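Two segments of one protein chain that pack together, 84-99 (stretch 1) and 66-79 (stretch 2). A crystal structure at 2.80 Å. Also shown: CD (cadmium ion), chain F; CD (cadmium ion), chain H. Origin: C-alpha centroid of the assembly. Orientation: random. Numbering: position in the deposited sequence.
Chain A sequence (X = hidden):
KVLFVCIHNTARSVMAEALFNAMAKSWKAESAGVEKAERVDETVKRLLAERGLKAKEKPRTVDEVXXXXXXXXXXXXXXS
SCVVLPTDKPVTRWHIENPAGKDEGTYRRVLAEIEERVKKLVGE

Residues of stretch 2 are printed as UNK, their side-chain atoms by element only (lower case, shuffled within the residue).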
# COMPACT_ATOMS: atom_id res chain seq x y z
N VAL A 84 -5.72 -2.92 3.07
CA VAL A 84 -5.88 -2.01 1.94
C VAL A 84 -7.02 -2.53 1.07
O VAL A 84 -7.21 -3.75 0.96
CB VAL A 84 -4.58 -1.90 1.09
CG1 VAL A 84 -4.36 -3.17 0.26
CG2 VAL A 84 -4.64 -0.67 0.20
N LEU A 85 -7.78 -1.62 0.48
CA LEU A 85 -8.89 -2.02 -0.37
C LEU A 85 -8.60 -1.67 -1.82
O LEU A 85 -7.79 -0.79 -2.09
CB LEU A 85 -10.20 -1.37 0.08
CG LEU A 85 -10.72 -1.81 1.45
CD1 LEU A 85 -10.04 -1.00 2.56
CD2 LEU A 85 -12.21 -1.59 1.50
N PRO A 86 -9.27 -2.36 -2.76
CA PRO A 86 -9.14 -2.19 -4.21
C PRO A 86 -9.78 -0.90 -4.76
O PRO A 86 -10.73 -0.96 -5.55
CB PRO A 86 -9.84 -3.43 -4.75
CG PRO A 86 -10.94 -3.64 -3.76
CD PRO A 86 -10.22 -3.45 -2.45
N THR A 87 -9.23 0.25 -4.39
CA THR A 87 -9.77 1.51 -4.84
C THR A 87 -8.76 2.66 -4.85
O THR A 87 -8.04 2.85 -3.87
CB THR A 87 -11.00 1.89 -3.98
OG1 THR A 87 -11.72 2.96 -4.61
CG2 THR A 87 -10.58 2.31 -2.58
N ASP A 88 -8.63 3.34 -6.00
CA ASP A 88 -7.73 4.51 -6.14
C ASP A 88 -8.50 5.69 -5.47
O ASP A 88 -8.09 6.84 -5.56
CB ASP A 88 -7.40 4.80 -7.61
CG ASP A 88 -6.39 3.77 -8.13
OD1 ASP A 88 -6.77 2.83 -8.86
OD2 ASP A 88 -5.17 3.82 -7.85
N LYS A 89 -9.62 5.38 -4.81
CA LYS A 89 -10.46 6.35 -4.07
C LYS A 89 -9.79 6.81 -2.76
O LYS A 89 -8.74 6.30 -2.36
CB LYS A 89 -11.79 5.71 -3.68
CG LYS A 89 -12.90 5.86 -4.71
CD LYS A 89 -13.46 7.29 -4.73
CE LYS A 89 -14.71 7.39 -5.61
NZ LYS A 89 -15.39 8.70 -5.45
N PRO A 90 -10.41 7.77 -2.05
CA PRO A 90 -9.82 8.25 -0.80
C PRO A 90 -10.15 7.36 0.39
O PRO A 90 -11.31 6.99 0.59
CB PRO A 90 -10.45 9.63 -0.64
CG PRO A 90 -11.80 9.44 -1.22
CD PRO A 90 -11.52 8.64 -2.47
N VAL A 91 -9.13 7.00 1.16
CA VAL A 91 -9.29 6.15 2.34
C VAL A 91 -8.31 6.50 3.46
O VAL A 91 -7.12 6.73 3.21
CB VAL A 91 -9.23 4.62 1.98
CG1 VAL A 91 -8.87 4.39 0.52
CG2 VAL A 91 -8.26 3.90 2.89
N THR A 92 -8.81 6.56 4.69
CA THR A 92 -7.99 6.87 5.87
C THR A 92 -7.79 5.60 6.71
O THR A 92 -8.32 4.53 6.38
CB THR A 92 -8.65 7.93 6.77
OG1 THR A 92 -9.29 8.92 5.97
CG2 THR A 92 -7.60 8.61 7.62
N ARG A 93 -7.03 5.73 7.80
CA ARG A 93 -6.76 4.60 8.68
C ARG A 93 -6.86 4.98 10.14
O ARG A 93 -6.19 5.91 10.60
CB ARG A 93 -5.37 4.05 8.39
CG ARG A 93 -5.21 3.54 6.97
CD ARG A 93 -3.79 3.11 6.69
NE ARG A 93 -3.64 2.53 5.35
CZ ARG A 93 -2.55 2.68 4.59
NH1 ARG A 93 -2.51 2.12 3.39
NH2 ARG A 93 -1.51 3.40 5.02
N TRP A 94 -7.72 4.28 10.89
CA TRP A 94 -7.87 4.56 12.30
C TRP A 94 -7.39 3.38 13.10
O TRP A 94 -7.94 2.29 12.98
CB TRP A 94 -9.33 4.81 12.66
CG TRP A 94 -9.88 6.06 12.11
CD1 TRP A 94 -9.23 6.99 11.36
CD2 TRP A 94 -11.24 6.51 12.23
NE1 TRP A 94 -10.10 7.98 11.00
CE2 TRP A 94 -11.34 7.71 11.51
CE3 TRP A 94 -12.38 6.00 12.86
CZ2 TRP A 94 -12.53 8.42 11.41
CZ3 TRP A 94 -13.55 6.70 12.76
CH2 TRP A 94 -13.62 7.89 12.04
N HIS A 95 -6.36 3.58 13.90
CA HIS A 95 -5.86 2.50 14.73
C HIS A 95 -6.69 2.49 16.01
O HIS A 95 -6.55 3.35 16.88
CB HIS A 95 -4.37 2.70 15.01
CG HIS A 95 -3.53 2.76 13.77
ND1 HIS A 95 -3.31 1.66 12.97
CD2 HIS A 95 -2.86 3.78 13.20
CE1 HIS A 95 -2.54 2.00 11.96
NE2 HIS A 95 -2.25 3.29 12.07
N ILE A 96 -7.62 1.54 16.09
CA ILE A 96 -8.52 1.42 17.22
C ILE A 96 -8.47 0.03 17.86
O ILE A 96 -8.61 -0.99 17.18
CB ILE A 96 -9.96 1.74 16.80
CG1 ILE A 96 -10.03 3.16 16.25
CG2 ILE A 96 -10.90 1.58 17.97
CD1 ILE A 96 -11.39 3.56 15.72
N GLU A 97 -8.28 0.03 19.17
CA GLU A 97 -8.21 -1.18 19.98
C GLU A 97 -9.38 -2.09 19.70
O GLU A 97 -10.52 -1.65 19.70
CB GLU A 97 -8.21 -0.79 21.46
CG GLU A 97 -8.35 -1.94 22.45
CD GLU A 97 -8.20 -1.47 23.89
OE1 GLU A 97 -7.67 -2.25 24.71
OE2 GLU A 97 -8.61 -0.34 24.20
N ASN A 98 -9.09 -3.36 19.47
CA ASN A 98 -10.12 -4.34 19.18
C ASN A 98 -10.79 -4.73 20.50
O ASN A 98 -10.16 -5.39 21.33
CB ASN A 98 -9.46 -5.56 18.54
CG ASN A 98 -10.44 -6.48 17.91
OD1 ASN A 98 -11.65 -6.29 18.03
ND2 ASN A 98 -9.93 -7.47 17.19
N PRO A 99 -12.06 -4.32 20.72
CA PRO A 99 -12.76 -4.65 21.96
C PRO A 99 -13.16 -6.11 22.10
O PRO A 99 -13.37 -6.59 23.21
CB PRO A 99 -13.98 -3.75 21.90
CG PRO A 99 -14.31 -3.76 20.48
CD PRO A 99 -12.95 -3.55 19.83
N UNK A 66 -19.99 -2.61 -3.56
CA UNK A 66 -19.22 -1.94 -4.61
C UNK A 66 -18.68 -0.59 -4.11
O UNK A 66 -19.37 0.42 -4.12
c UNK A 66 -20.06 -1.76 -5.88
c UNK A 66 -20.26 -3.08 -6.63
n UNK A 66 -19.23 -3.49 -7.36
o UNK A 66 -21.33 -3.70 -6.57
N UNK A 67 -17.43 -0.63 -3.67
CA UNK A 67 -16.72 0.52 -3.11
C UNK A 67 -16.85 1.87 -3.78
O UNK A 67 -16.96 2.89 -3.09
c UNK A 67 -13.47 -1.29 -1.96
c UNK A 67 -14.94 -0.87 -1.89
c UNK A 67 -15.27 -0.30 -0.52
c UNK A 67 -15.24 0.18 -2.96
N UNK A 68 -16.78 1.91 -5.10
CA UNK A 68 -16.86 3.18 -5.81
C UNK A 68 -18.07 4.06 -5.45
O UNK A 68 -18.06 5.26 -5.70
o UNK A 68 -15.46 1.39 -8.59
c UNK A 68 -15.44 2.31 -7.74
c UNK A 68 -16.77 2.94 -7.32
o UNK A 68 -14.38 2.72 -7.21
N UNK A 69 -19.09 3.45 -4.85
CA UNK A 69 -20.29 4.16 -4.43
C UNK A 69 -19.98 5.22 -3.37
O UNK A 69 -20.67 6.23 -3.28
o UNK A 69 -22.57 1.26 -4.51
c UNK A 69 -21.94 2.26 -4.90
c UNK A 69 -21.32 3.18 -3.85
o UNK A 69 -21.81 2.55 -6.12
N UNK A 70 -18.96 4.95 -2.55
CA UNK A 70 -18.57 5.83 -1.46
C UNK A 70 -17.60 6.96 -1.86
O UNK A 70 -17.02 6.92 -2.93
c UNK A 70 -20.75 1.83 0.72
c UNK A 70 -18.00 4.98 -0.32
c UNK A 70 -19.79 1.63 -0.27
c UNK A 70 -20.79 3.04 1.40
c UNK A 70 -19.88 4.05 1.09
c UNK A 70 -18.92 3.86 0.09
c UNK A 70 -18.89 2.64 -0.57
N UNK A 71 -17.44 7.96 -1.00
CA UNK A 71 -16.56 9.07 -1.31
C UNK A 71 -15.45 9.28 -0.32
O UNK A 71 -14.68 10.25 -0.42
c UNK A 71 -17.37 10.34 -1.46
o UNK A 71 -18.17 10.38 -3.66
o UNK A 71 -19.57 9.80 -2.05
c UNK A 71 -18.46 10.18 -2.46
N UNK A 72 -15.40 8.40 0.66
CA UNK A 72 -14.37 8.41 1.70
C UNK A 72 -14.52 7.13 2.46
O UNK A 72 -15.51 6.94 3.15
c UNK A 72 -14.26 9.43 5.13
c UNK A 72 -14.53 9.60 2.66
c UNK A 72 -12.28 9.08 3.67
c UNK A 72 -13.58 9.81 3.85
N UNK A 73 -13.61 6.19 2.25
CA UNK A 73 -13.69 4.93 2.96
C UNK A 73 -12.65 4.94 4.07
O UNK A 73 -11.45 4.96 3.81
c UNK A 73 -13.46 2.39 2.79
c UNK A 73 -12.48 3.89 1.00
c UNK A 73 -13.59 3.70 2.01
c UNK A 73 -12.04 1.99 3.15
N UNK A 74 -13.13 5.09 5.30
CA UNK A 74 -12.27 5.10 6.48
C UNK A 74 -12.06 3.65 6.90
O UNK A 74 -13.03 2.88 7.03
c UNK A 74 -12.44 5.42 8.98
c UNK A 74 -14.42 5.80 7.55
c UNK A 74 -12.92 5.91 7.62
N UNK A 75 -10.80 3.26 7.07
CA UNK A 75 -10.44 1.89 7.46
C UNK A 75 -10.00 1.81 8.92
O UNK A 75 -9.04 2.48 9.34
o UNK A 75 -9.87 1.02 5.25
c UNK A 75 -8.74 0.04 7.12
c UNK A 75 -9.32 1.32 6.54
N UNK A 76 -10.72 1.03 9.71
CA UNK A 76 -10.38 0.86 11.12
C UNK A 76 -9.35 -0.27 11.22
O UNK A 76 -9.70 -1.46 11.19
c UNK A 76 -11.21 0.22 13.40
c UNK A 76 -12.57 1.71 12.00
c UNK A 76 -11.62 0.53 11.98
N UNK A 77 -8.08 0.13 11.27
CA UNK A 77 -6.96 -0.80 11.34
C UNK A 77 -6.60 -1.27 12.77
O UNK A 77 -7.02 -0.67 13.77
c UNK A 77 -5.69 -0.13 10.76
s UNK A 77 -6.13 0.99 9.40
N UNK A 78 -5.83 -2.35 12.83
CA UNK A 78 -5.37 -2.95 14.08
C UNK A 78 -4.12 -2.21 14.57
O UNK A 78 -3.76 -1.16 14.04
c UNK A 78 -5.03 -4.42 13.84
c UNK A 78 -7.06 -5.88 14.26
c UNK A 78 -6.15 -5.24 13.23
o UNK A 78 -6.78 -7.03 14.67
o UNK A 78 -8.06 -5.24 14.65
N UNK A 79 -3.45 -2.77 15.58
CA UNK A 79 -2.23 -2.15 16.12
C UNK A 79 -1.13 -2.02 15.06
O UNK A 79 -0.31 -1.09 15.11
c UNK A 79 -0.52 -2.25 18.04
c UNK A 79 -1.68 -2.95 17.32
o UNK A 79 -0.37 -3.68 19.96
o UNK A 79 1.46 -3.35 18.79
c UNK A 79 0.24 -3.16 19.00
CD CD F . -4.87 3.03 -10.10
CD CD H . -0.41 2.83 10.61

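Position 66 has two side-chain carbons, the second carrying one oxygen and one nitrogen. It touches nothing on stretch 1. This is Asn66.

Position 67 has four carbons, forked at the second. One branch-end carbon of position 67 lies 3.7 Å from Leu85 CD2; the same carbon is 3.9 Å from Pro86 CG. This is Leu67.

Position 68 has two carbons, the second carrying two oxygens. One oxygen is 3.7 Å from Thr87 OG1. This is Asp68.

Position 69 has the same atoms, but its CB points away and makes no contact. This is Asp69.

Position 70 has one carbon and then a ring of six carbons. The ring leads away from stretch 1. This is Phe70.

Position 71 has two carbons and two terminal oxygens. One oxygen forms a long salt bridge, 3.7 Å, with Lys89 NZ. This is Asp71.

Position 72 has four carbons, forked at the second. CB points away, but a branch end returns to 3.8 Å from Thr92 OG1. This is Leu72.

Position 73 has four carbons, forked at the first, with one arm two carbons long. The long arm ends 3.6 Å from Leu85 CD1. This is Ile73. Its N donates to Pro90 O at 2.9 Å.

Position 74 has three carbons, forked at the first. One methyl sits over a face of the Trp94 ring, 3.6 Å from CE2, a CH-pi contact. This is Val74.

Position 75 has one carbon carrying an oxygen and a carbon. The oxygen is 3.4 Å from Leu85 CD1. This is Thr75.

Position 76 has three carbons, forked at the first. One methyl is 3.9 Å from Ile96 CB. This is Val76.

Position 77 has one carbon and one sulfur. The sulfur is 3.3 Å from Arg93 CB. This is Cys77.

Position 78 has three carbons, the third carrying two oxygens. One oxygen lies 3.9 Å from Asn98 ND2. Its backbone O accepts from His95 ND1 at 3.0 Å. This is Glu78.

Position 79 has the same composition, is poorly ordered and makes no contact. This is Glu79.

The contact is a parallel strand pairing. Thr75 N donates to Thr92 O at 2.9 Å, and Trp94 N donates to Thr75 O at 2.7 Å. Thus Thr75 uses both backbone groups on stretch 1. Val74 and Val76 share one face with Trp94, while Thr75 and Cys77 lie on the other with Arg93. The ND1 bond fits His95 NE2 binding the chain H cadmium ion at 2.4 Å: the two ring nitrogens serve different partners.

Stretch 2 (66-79) NLDDFDLIVTVCEE
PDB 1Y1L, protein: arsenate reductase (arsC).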